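Local coordinates for protein glutathione transferase lambda1 (Populus trichocarpa, PDB 4PQH) that binds glutathione, which it can link covalently, and acts as a thiol transferase, probably also joining glutathione to electrophiles, at residues I32-P37 against R41-R46; D53-V58 against S101-P106; W68-E71 against P76-V79; D94-I99 against F168-I173. All blocks are in the same frame, centred on the assembly; numbering follows the deposited sequence.

Contact 1: I32-P37 against R41-R46. With GSH (glutathione), chain C.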
# COMPACT_ATOMS: atom_id res chain seq x y z
N ILE A 32 -7.53 8.22 4.74
CA ILE A 32 -7.30 7.62 3.44
C ILE A 32 -8.20 8.23 2.38
O ILE A 32 -9.11 9.00 2.67
CB ILE A 32 -7.59 6.09 3.45
CG1 ILE A 32 -9.08 5.82 3.64
CG2 ILE A 32 -6.78 5.37 4.52
CD1 ILE A 32 -9.47 4.36 3.43
N SER A 33 -7.91 7.88 1.14
CA SER A 33 -8.87 7.95 0.06
C SER A 33 -9.07 6.51 -0.35
O SER A 33 -8.10 5.75 -0.41
CB SER A 33 -8.31 8.76 -1.11
OG SER A 33 -9.04 8.51 -2.30
N TYR A 34 -10.32 6.11 -0.61
CA TYR A 34 -10.62 4.71 -0.93
C TYR A 34 -9.89 4.20 -2.18
O TYR A 34 -9.73 2.99 -2.35
CB TYR A 34 -12.13 4.49 -1.07
CG TYR A 34 -12.86 4.28 0.24
CD1 TYR A 34 -12.43 3.34 1.17
CD2 TYR A 34 -13.99 5.02 0.55
CE1 TYR A 34 -13.11 3.14 2.36
CE2 TYR A 34 -14.67 4.84 1.74
CZ TYR A 34 -14.23 3.90 2.64
OH TYR A 34 -14.91 3.72 3.82
N THR A 35 -9.47 5.11 -3.06
CA THR A 35 -8.81 4.70 -4.29
C THR A 35 -7.32 5.04 -4.37
O THR A 35 -6.69 4.80 -5.40
CB THR A 35 -9.50 5.31 -5.52
OG1 THR A 35 -9.52 6.74 -5.38
CG2 THR A 35 -10.92 4.79 -5.64
N CYS A 36 -6.76 5.59 -3.30
CA CYS A 36 -5.34 5.95 -3.30
C CYS A 36 -4.46 4.74 -3.02
O CYS A 36 -4.58 4.12 -1.96
CB CYS A 36 -5.06 7.05 -2.26
SG CYS A 36 -3.30 7.47 -2.09
N PRO A 37 -3.53 4.40 -3.94
CA PRO A 37 -2.70 3.22 -3.67
C PRO A 37 -1.72 3.39 -2.50
O PRO A 37 -1.41 2.41 -1.82
CB PRO A 37 -1.92 3.03 -4.98
CG PRO A 37 -1.89 4.41 -5.61
CD PRO A 37 -3.19 5.06 -5.21
N ARG A 41 -1.72 0.83 0.90
CA ARG A 41 -0.61 0.16 1.60
C ARG A 41 -0.86 0.08 3.09
O ARG A 41 -0.66 -0.96 3.72
CB ARG A 41 0.68 0.94 1.40
CG ARG A 41 1.30 0.84 0.01
CD ARG A 41 2.57 1.69 -0.04
NE ARG A 41 3.39 1.43 -1.22
CZ ARG A 41 4.27 2.28 -1.73
NH1 ARG A 41 4.44 3.48 -1.18
NH2 ARG A 41 4.98 1.94 -2.79
N VAL A 42 -1.31 1.19 3.65
CA VAL A 42 -1.45 1.30 5.10
C VAL A 42 -2.72 0.60 5.57
O VAL A 42 -2.75 -0.05 6.61
CB VAL A 42 -1.44 2.79 5.54
CG1 VAL A 42 -1.28 2.88 7.05
CG2 VAL A 42 -0.28 3.53 4.88
N TRP A 43 -3.77 0.71 4.76
CA TRP A 43 -5.02 0.01 5.02
C TRP A 43 -4.79 -1.51 5.03
O TRP A 43 -5.30 -2.23 5.92
CB TRP A 43 -6.02 0.42 3.94
CG TRP A 43 -7.40 -0.14 4.05
CD1 TRP A 43 -7.91 -0.94 5.03
CD2 TRP A 43 -8.45 0.07 3.10
NE1 TRP A 43 -9.23 -1.23 4.75
CE2 TRP A 43 -9.58 -0.63 3.57
CE3 TRP A 43 -8.55 0.79 1.91
CZ2 TRP A 43 -10.79 -0.64 2.88
CZ3 TRP A 43 -9.75 0.77 1.22
CH2 TRP A 43 -10.86 0.06 1.71
N ILE A 44 -4.03 -2.02 4.06
CA ILE A 44 -3.69 -3.45 4.03
C ILE A 44 -2.93 -3.84 5.29
O ILE A 44 -3.20 -4.89 5.88
CB ILE A 44 -2.82 -3.81 2.80
CG1 ILE A 44 -3.59 -3.60 1.50
CG2 ILE A 44 -2.38 -5.28 2.90
CD1 ILE A 44 -2.68 -3.45 0.29
N THR A 45 -1.99 -3.00 5.72
CA THR A 45 -1.21 -3.30 6.92
C THR A 45 -2.10 -3.43 8.15
O THR A 45 -2.01 -4.40 8.91
CB THR A 45 -0.10 -2.25 7.14
OG1 THR A 45 0.75 -2.24 5.99
CG2 THR A 45 0.74 -2.62 8.37
N ARG A 46 -2.99 -2.47 8.33
CA ARG A 46 -4.02 -2.52 9.37
C ARG A 46 -4.78 -3.84 9.35
O ARG A 46 -4.88 -4.52 10.37
CB ARG A 46 -4.97 -1.34 9.18
CG ARG A 46 -6.33 -1.44 9.89
CD ARG A 46 -7.24 -0.34 9.33
NE ARG A 46 -8.54 -0.18 9.99
CZ ARG A 46 -9.68 -0.69 9.54
NH1 ARG A 46 -9.69 -1.45 8.45
NH2 ARG A 46 -10.82 -0.45 10.18
N1 GSH C . 4.81 9.93 -0.72
CA1 GSH C . 3.44 9.89 -0.25
C1 GSH C . 3.25 8.56 0.42
O11 GSH C . 4.01 7.62 0.12
O12 GSH C . 2.36 8.42 1.28
CB1 GSH C . 2.47 10.05 -1.43
CG1 GSH C . 1.02 10.28 -0.99
CD1 GSH C . 0.19 10.72 -2.17
OE1 GSH C . 0.84 11.12 -3.36
N2 GSH C . -1.14 10.72 -2.06
CA2 GSH C . -1.92 11.38 -3.10
C2 GSH C . -2.62 12.60 -2.57
O2 GSH C . -2.99 12.67 -1.23
CB2 GSH C . -2.99 10.46 -3.67
SG2 GSH C . -2.36 9.17 -4.77
N3 GSH C . -2.87 13.59 -3.43
CA3 GSH C . -3.61 14.75 -2.97
C3 GSH C . -2.85 16.03 -3.20
O31 GSH C . -3.39 17.13 -2.98
O32 GSH C . -1.67 16.00 -3.62

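Contact 2: D53-V58 against S101-P106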
# COMPACT_ATOMS: atom_id res chain seq x y z
N ASP A 53 -10.55 -2.98 14.57
CA ASP A 53 -11.23 -2.38 15.72
C ASP A 53 -10.37 -1.37 16.47
O ASP A 53 -10.85 -0.68 17.36
CB ASP A 53 -11.70 -3.46 16.70
CG ASP A 53 -12.87 -4.25 16.17
OD1 ASP A 53 -13.61 -3.72 15.31
OD2 ASP A 53 -13.06 -5.40 16.61
N LYS A 54 -9.09 -1.30 16.10
CA LYS A 54 -8.14 -0.42 16.77
C LYS A 54 -7.88 0.85 15.96
O LYS A 54 -7.64 1.91 16.52
CB LYS A 54 -6.82 -1.16 16.99
CG LYS A 54 -5.74 -0.35 17.68
CD LYS A 54 -6.12 -0.03 19.12
CE LYS A 54 -4.98 0.67 19.84
NZ LYS A 54 -3.72 -0.12 19.79
N ILE A 55 -7.95 0.72 14.64
CA ILE A 55 -7.65 1.84 13.75
C ILE A 55 -8.88 2.19 12.93
O ILE A 55 -9.34 1.40 12.11
CB ILE A 55 -6.47 1.49 12.82
CG1 ILE A 55 -5.21 1.18 13.65
CG2 ILE A 55 -6.24 2.61 11.81
CD1 ILE A 55 -4.04 0.67 12.86
N LYS A 56 -9.41 3.38 13.18
CA LYS A 56 -10.61 3.82 12.48
C LYS A 56 -10.25 4.42 11.12
O LYS A 56 -9.35 5.26 11.02
CB LYS A 56 -11.36 4.85 13.32
CG LYS A 56 -12.64 5.37 12.67
CD LYS A 56 -13.28 6.45 13.51
CE LYS A 56 -14.74 6.14 13.80
NZ LYS A 56 -15.34 7.12 14.75
N LEU A 57 -10.95 3.98 10.08
CA LEU A 57 -10.79 4.55 8.75
C LEU A 57 -11.51 5.89 8.65
O LEU A 57 -12.67 6.01 9.03
CB LEU A 57 -11.33 3.61 7.68
CG LEU A 57 -10.65 2.25 7.54
CD1 LEU A 57 -11.28 1.51 6.37
CD2 LEU A 57 -9.16 2.40 7.33
N VAL A 58 -10.81 6.90 8.14
CA VAL A 58 -11.43 8.18 7.82
C VAL A 58 -11.18 8.49 6.35
O VAL A 58 -10.13 9.05 5.99
CB VAL A 58 -10.91 9.33 8.70
CG1 VAL A 58 -11.64 10.63 8.37
CG2 VAL A 58 -11.08 9.00 10.17
N SER A 101 5.18 -1.99 13.95
CA SER A 101 6.03 -2.00 15.13
C SER A 101 5.43 -1.30 16.34
O SER A 101 6.11 -1.15 17.36
CB SER A 101 7.40 -1.42 14.80
OG SER A 101 7.29 -0.05 14.46
N HIS A 102 4.17 -0.89 16.25
CA HIS A 102 3.55 -0.17 17.36
C HIS A 102 2.16 -0.67 17.68
O HIS A 102 1.46 -0.08 18.50
CB HIS A 102 3.48 1.33 17.06
CG HIS A 102 4.80 2.02 17.13
ND1 HIS A 102 5.71 2.00 16.10
CD2 HIS A 102 5.39 2.71 18.14
CE1 HIS A 102 6.79 2.67 16.45
NE2 HIS A 102 6.62 3.11 17.68
N PHE A 103 1.75 -1.76 17.04
CA PHE A 103 0.45 -2.34 17.29
C PHE A 103 0.58 -3.86 17.38
O PHE A 103 1.54 -4.44 16.89
CB PHE A 103 -0.53 -1.99 16.16
CG PHE A 103 -0.89 -0.53 16.08
CD1 PHE A 103 -0.06 0.36 15.43
CD2 PHE A 103 -2.05 -0.06 16.66
CE1 PHE A 103 -0.38 1.70 15.35
CE2 PHE A 103 -2.38 1.28 16.59
CZ PHE A 103 -1.55 2.16 15.93
N ASP A 104 -0.42 -4.48 18.00
CA ASP A 104 -0.47 -5.93 18.13
C ASP A 104 -0.80 -6.57 16.78
O ASP A 104 -1.07 -5.89 15.79
CB ASP A 104 -1.53 -6.30 19.19
CG ASP A 104 -1.26 -7.64 19.88
OD1 ASP A 104 -0.45 -8.45 19.39
OD2 ASP A 104 -1.90 -7.88 20.92
N GLY A 105 -0.79 -7.90 16.75
CA GLY A 105 -1.05 -8.64 15.54
C GLY A 105 0.24 -9.27 15.04
O GLY A 105 1.31 -8.97 15.56
N PRO A 106 0.14 -10.15 14.04
CA PRO A 106 1.33 -10.81 13.51
C PRO A 106 2.37 -9.83 12.99
O PRO A 106 2.03 -8.81 12.38
CB PRO A 106 0.79 -11.67 12.36
CG PRO A 106 -0.54 -11.09 12.04
CD PRO A 106 -1.08 -10.58 13.34
O HOH W 1 -0.98 0.62 20.06

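Contact 3: W68-E71 against P76-V79. With GSH (glutathione), chain C.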
# COMPACT_ATOMS: atom_id res chain seq x y z
N TRP A 68 -10.73 21.12 6.87
CA TRP A 68 -10.23 20.78 8.19
C TRP A 68 -9.10 19.75 8.16
O TRP A 68 -8.38 19.59 9.14
CB TRP A 68 -11.35 20.33 9.15
CG TRP A 68 -12.23 19.19 8.68
CD1 TRP A 68 -13.54 19.28 8.29
CD2 TRP A 68 -11.88 17.80 8.58
NE1 TRP A 68 -14.02 18.04 7.94
CE2 TRP A 68 -13.02 17.11 8.12
CE3 TRP A 68 -10.72 17.06 8.84
CZ2 TRP A 68 -13.03 15.74 7.89
CZ3 TRP A 68 -10.73 15.69 8.62
CH2 TRP A 68 -11.88 15.04 8.15
N TYR A 69 -8.94 19.05 7.04
CA TYR A 69 -7.89 18.05 6.95
C TYR A 69 -6.52 18.72 6.98
O TYR A 69 -5.69 18.42 7.82
CB TYR A 69 -8.04 17.16 5.70
CG TYR A 69 -6.99 16.07 5.61
CD1 TYR A 69 -6.91 15.07 6.58
CD2 TYR A 69 -6.08 16.03 4.56
CE1 TYR A 69 -5.96 14.08 6.50
CE2 TYR A 69 -5.12 15.03 4.48
CZ TYR A 69 -5.06 14.06 5.46
OH TYR A 69 -4.11 13.07 5.38
N LYS A 70 -6.31 19.66 6.06
CA LYS A 70 -5.07 20.41 6.01
C LYS A 70 -4.91 21.30 7.25
O LYS A 70 -3.81 21.47 7.77
CB LYS A 70 -5.02 21.25 4.73
CG LYS A 70 -3.88 22.26 4.67
CD LYS A 70 -3.90 23.03 3.35
CE LYS A 70 -2.90 24.17 3.35
NZ LYS A 70 -1.51 23.70 3.59
N GLU A 71 -6.03 21.83 7.73
CA GLU A 71 -6.00 22.82 8.80
C GLU A 71 -5.87 22.22 10.20
O GLU A 71 -5.25 22.81 11.08
CB GLU A 71 -7.23 23.73 8.71
CG GLU A 71 -7.27 24.58 7.44
CD GLU A 71 -8.57 25.36 7.29
OE1 GLU A 71 -9.44 25.25 8.17
OE2 GLU A 71 -8.70 26.09 6.28
N PRO A 76 0.53 18.79 5.30
CA PRO A 76 0.97 18.50 3.93
C PRO A 76 -0.18 18.16 2.97
O PRO A 76 0.04 18.13 1.75
CB PRO A 76 1.88 17.28 4.11
CG PRO A 76 2.39 17.41 5.51
CD PRO A 76 1.23 17.94 6.29
N ASN A 77 -1.37 17.92 3.51
CA ASN A 77 -2.59 17.80 2.72
C ASN A 77 -2.53 16.68 1.69
O ASN A 77 -2.91 16.85 0.53
CB ASN A 77 -2.91 19.14 2.04
CG ASN A 77 -4.36 19.23 1.58
OD1 ASN A 77 -5.24 18.56 2.11
ND2 ASN A 77 -4.61 20.08 0.60
N LYS A 78 -2.03 15.53 2.13
CA LYS A 78 -2.04 14.31 1.32
C LYS A 78 -2.51 13.15 2.17
O LYS A 78 -2.48 13.23 3.40
CB LYS A 78 -0.65 14.02 0.77
CG LYS A 78 -0.13 15.07 -0.20
CD LYS A 78 1.22 14.68 -0.79
CE LYS A 78 1.69 15.70 -1.82
NZ LYS A 78 3.05 15.38 -2.34
N VAL A 79 -2.97 12.08 1.52
CA VAL A 79 -3.26 10.82 2.20
C VAL A 79 -2.25 9.78 1.75
O VAL A 79 -1.77 9.83 0.63
CB VAL A 79 -4.70 10.31 1.93
CG1 VAL A 79 -5.72 11.22 2.60
CG2 VAL A 79 -4.97 10.18 0.43
N1 GSH C . 4.81 9.93 -0.72
CA1 GSH C . 3.44 9.89 -0.25
C1 GSH C . 3.25 8.56 0.42
O11 GSH C . 4.01 7.62 0.12
O12 GSH C . 2.36 8.42 1.28
CB1 GSH C . 2.47 10.05 -1.43
CG1 GSH C . 1.02 10.28 -0.99
CD1 GSH C . 0.19 10.72 -2.17
OE1 GSH C . 0.84 11.12 -3.36
N2 GSH C . -1.14 10.72 -2.06
CA2 GSH C . -1.92 11.38 -3.10
C2 GSH C . -2.62 12.60 -2.57
O2 GSH C . -2.99 12.67 -1.23
CB2 GSH C . -2.99 10.46 -3.67
SG2 GSH C . -2.36 9.17 -4.77
N3 GSH C . -2.87 13.59 -3.43
CA3 GSH C . -3.61 14.75 -2.97
C3 GSH C . -2.85 16.03 -3.20
O31 GSH C . -3.39 17.13 -2.98
O32 GSH C . -1.67 16.00 -3.62
O HOH W 2 -7.68 19.76 3.33

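Contact 4: D94-I99 against F168-I173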
# COMPACT_ATOMS: atom_id res chain seq x y z
N ASP A 94 6.79 4.79 5.58
CA ASP A 94 7.07 5.01 6.99
C ASP A 94 5.93 4.44 7.83
O ASP A 94 6.17 3.80 8.85
CB ASP A 94 7.23 6.50 7.30
CG ASP A 94 8.53 7.07 6.76
OD1 ASP A 94 9.42 6.27 6.39
OD2 ASP A 94 8.66 8.31 6.73
N LEU A 95 4.70 4.67 7.38
CA LEU A 95 3.52 4.27 8.15
C LEU A 95 3.32 2.77 8.25
O LEU A 95 2.91 2.28 9.29
CB LEU A 95 2.26 4.92 7.57
CG LEU A 95 2.14 6.42 7.78
CD1 LEU A 95 0.80 6.89 7.26
CD2 LEU A 95 2.29 6.73 9.25
N ILE A 96 3.56 2.03 7.17
CA ILE A 96 3.42 0.58 7.26
C ILE A 96 4.45 0.02 8.24
O ILE A 96 4.14 -0.89 9.02
CB ILE A 96 3.42 -0.12 5.88
CG1 ILE A 96 4.79 -0.06 5.22
CG2 ILE A 96 2.31 0.45 4.99
CD1 ILE A 96 4.83 -0.70 3.83
N LYS A 97 5.66 0.57 8.24
CA LYS A 97 6.67 0.15 9.22
C LYS A 97 6.26 0.54 10.64
O LYS A 97 6.42 -0.25 11.59
CB LYS A 97 8.04 0.74 8.88
CG LYS A 97 8.66 0.17 7.61
CD LYS A 97 9.99 0.84 7.32
CE LYS A 97 10.63 0.30 6.06
NZ LYS A 97 11.81 1.11 5.66
N TYR A 98 5.71 1.74 10.79
CA TYR A 98 5.29 2.24 12.09
C TYR A 98 4.15 1.40 12.68
O TYR A 98 4.22 0.99 13.84
CB TYR A 98 4.88 3.71 11.98
CG TYR A 98 4.42 4.28 13.30
CD1 TYR A 98 5.34 4.81 14.20
CD2 TYR A 98 3.08 4.25 13.66
CE1 TYR A 98 4.92 5.31 15.42
CE2 TYR A 98 2.66 4.75 14.87
CZ TYR A 98 3.58 5.28 15.75
OH TYR A 98 3.15 5.78 16.95
N ILE A 99 3.12 1.14 11.89
CA ILE A 99 2.01 0.33 12.37
C ILE A 99 2.48 -1.07 12.74
O ILE A 99 2.09 -1.62 13.78
CB ILE A 99 0.85 0.27 11.34
CG1 ILE A 99 0.15 1.63 11.30
CG2 ILE A 99 -0.13 -0.85 11.70
CD1 ILE A 99 -0.94 1.73 10.27
N PHE A 168 5.46 -13.81 3.82
CA PHE A 168 4.73 -12.54 3.63
C PHE A 168 5.28 -11.41 4.51
O PHE A 168 5.58 -11.61 5.69
CB PHE A 168 3.26 -12.80 3.94
CG PHE A 168 2.35 -11.65 3.66
CD1 PHE A 168 2.00 -11.32 2.37
CD2 PHE A 168 1.79 -10.93 4.71
CE1 PHE A 168 1.16 -10.24 2.11
CE2 PHE A 168 0.92 -9.87 4.46
CZ PHE A 168 0.61 -9.54 3.15
N SER A 169 5.39 -10.21 3.94
CA SER A 169 5.94 -9.08 4.68
C SER A 169 5.43 -7.75 4.15
O SER A 169 4.71 -7.67 3.16
CB SER A 169 7.47 -9.07 4.59
OG SER A 169 7.90 -8.55 3.33
N LEU A 170 5.87 -6.69 4.83
CA LEU A 170 5.58 -5.33 4.41
C LEU A 170 6.01 -5.04 2.99
O LEU A 170 5.46 -4.14 2.36
CB LEU A 170 6.28 -4.34 5.33
CG LEU A 170 5.82 -4.33 6.78
CD1 LEU A 170 6.69 -3.39 7.57
CD2 LEU A 170 4.34 -3.94 6.89
N VAL A 171 7.00 -5.77 2.48
CA VAL A 171 7.45 -5.52 1.11
C VAL A 171 6.35 -5.88 0.11
O VAL A 171 6.10 -5.15 -0.86
CB VAL A 171 8.75 -6.28 0.75
CG1 VAL A 171 9.21 -5.90 -0.66
CG2 VAL A 171 9.85 -5.97 1.75
N ASP A 172 5.69 -7.00 0.34
CA ASP A 172 4.59 -7.40 -0.53
C ASP A 172 3.46 -6.38 -0.45
O ASP A 172 2.88 -5.99 -1.47
CB ASP A 172 4.10 -8.80 -0.15
CG ASP A 172 5.23 -9.77 -0.04
OD1 ASP A 172 5.82 -10.10 -1.08
OD2 ASP A 172 5.56 -10.13 1.11
N ILE A 173 3.16 -5.95 0.76
CA ILE A 173 2.14 -4.93 0.99
C ILE A 173 2.45 -3.61 0.26
O ILE A 173 1.57 -2.96 -0.30
CB ILE A 173 1.95 -4.71 2.49
CG1 ILE A 173 1.39 -5.99 3.12
CG2 ILE A 173 1.03 -3.54 2.74
CD1 ILE A 173 1.33 -5.95 4.64

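Contact 1: I32-P37 against R41-R46
P37 O accepts a 3.2 Å hydrogen bond from R41 N, an early rung of helix 37-48, and just before it the chain leaves strand 28-32 through a type I turn from S33 to C36. W43 is the side chain that reaches back to this turn. With CG anti to the backbone N (chi1 -178°), its indole swings off the helix toward I32 and Y34. I32 sets CD1 over one face of the indole, offset toward the rim, 4.0 Å from W43 CE3. Y34 arrives with the edge of its ring: its CD1 lies 3.7 Å from W43 CH2, the two ring planes are inclined at 52°, and its hydroxyl is held by P11 O. This is the strand-turn-helix start of a thioredoxin-like domain, in which a Cys-Pro pair opens the first helix. C36 takes the N-cap position and its SG caps a backbone N of the first turn. That same sulfur faces glutathione, with C36 SG 3.3 Å from GSH SG2, too far for a disulfide in this crystal although a covalent link is known for this protein. R41 runs extended from CG to NE, and its CG passes 3.6 Å from P37 O. Its guanidinium is fixed by A174 O at NE and by S92 OG at NH1, and S92 in turn binds glutathione. The glutathione carboxylate oxygen O11 lies near the guanidinium plane at its edge, where the positive charge would probably attract it. Farther along the helix, R41 O takes both N and OG1 of T45 from opposite faces of its plane, with OG1 at 3.0 Å.

Contact 2: D53-V58 against S101-P106
F103 reaches from just past helix 92-102 to the K54-I55 corner leading into strand 55-59, where both residues receive its ring. At CB the side chain turns so that CG lies beside the backbone N (chi1 -67°), which aims the ring at the strand. The CD2-CE2 side of the ring makes the contact. CE2 is 4.1 Å from I55 CG1, and beyond it I55 folds its CD1 over one ring face, a CH-pi contact with CD1 4.2 Å from the F103 centroid and 14° off the ring normal. K54, modelled in two conformers, comes to the same CD2-CE2 edge; in one of them the chain is bent, bringing CG to 3.8 Å from F103 CD2 and NZ to 3.5 Å from it, obliquely and on the other side of the ring plane from I55 CD1. In that conformer NZ also gives a 2.9 Å hydrogen bond to a water, which donates to H102 O at 3.0 Å, so the bridge by solvent is only as sure as the conformer. L51 and the ring of H84 pack against F103 as well. Replacing F103 by an alanine would probably open a gap beside I55 and strip its CD1 of the ring face it lies on. Past F103 the chain turns away, and D104 OD1 accepts from G105 N at 2.7 Å. G105 has backbone angles at which a beta carbon would jam against the carbonyl of D104. Far from the glutathione site, this packing joins the turn after helix 92-102 to the edge strand 55-59 of the thioredoxin-like N-terminal domain.

Contact 3: W68-E71 against P76-V79
Y69 and K78 are joined by the bond at the centre of this contact: the Y69 hydroxyl donates to K78 O over 2.6 Å, tilted 34° from the carbonyl plane. Y69 turns its ring away from its own N (chi1 -177°), off the helix and toward the loop. N77 OD1 approaches the same ring at its edge, in plane, 3.6 Å from Y69 CD2, while V79 CG1 lies 3.7 Å from Y69 OH and its side chain crosses the tyrosine nearly at right angles. The side chain of N77 also crosses K70, with N77 CG 3.8 Å from K70 CB. A water ties the two further, accepting from K70 N and donating to N77 OD1, an oxygen that takes R65 NH1 too. The Y69 hydroxyl has a second partner in S81 OG, so it links the K78 carbonyl to the S81 side chain, on the two sides of V79 in the chain. This is consistent with a loop held in place for glutathione. V79 N donates to GSH O2 at 2.8 Å (162°) and V79 O accepts from GSH N2 at 2.9 Å, a two-bond grip on the peptide that runs like a beta pairing. R65 binds glutathione as well; N77 lines the pocket itself, and its OD1 probably also steadies R65. K78 keeps its CB 3.4 Å from GSH O2 and runs its extended chain past the glycyl carboxylate, where its charge would probably be attractive. The contact folds helix 67-73 back onto the loop that leads into strand 81-84, with V79 packed beside the end of strand 28-32.

Contact 4: D94-I99 against F168-I173
L170 pushes its two methyls against the backbone of I96 and K97, and here the packing is closest. CD2 sits 3.7 Å from I96 O and 4.1 Å from I96 CB, while CD1 rests 3.9 Å from K97 CA. In return I96 slides past the leucine in the opposite direction. Its CG1 lies between the backbone N and the carbonyl carbon (chi1 69°), which takes CD1 to 3.8 Å from L170 O. Elsewhere the fit is looser. I173 points toward the helix but stays short of contact, and the K97 side chain meets L170 with its CG alone, its chain then leading outward to a long, weak ion pair with E120. A glycine in place of L170 would probably leave the I96 carbonyl and the flank of K97 without apolar cover and weaken the join between the helices. A capping box closes the helix start at S169, next to the leucine: S169 OG accepts from V171 N at 3.0 Å and D172 OD2 from S169 N at 2.8 Å. The start of helix 170-190, in the C-terminal domain, thus docks on helix 92-102 of the N-terminal domain; T45 of helix 37-48 touches both I96 and I173, and V171 packs on helix 113-137.

Overall arrangement
From the N terminus, contact 1 closes first, a short turn from strand 28-32 into helix 37-48. Contact 2 opens after it, at strand 55-59, and its long loop returns only at the end of helix 92-102; contact 3 is nested within that loop, and contacts 1 and 3 both touch glutathione. Contact 4 begins before contact 2 has closed, so the two cross, sharing helix 92-102. It alone reaches into the C-terminal domain. R46 bonds to I55 O to join contacts 1 and 2, and V42 lies against I99 to join contacts 1 and 4, so helix 37-48 lies against both contact 2 and contact 4.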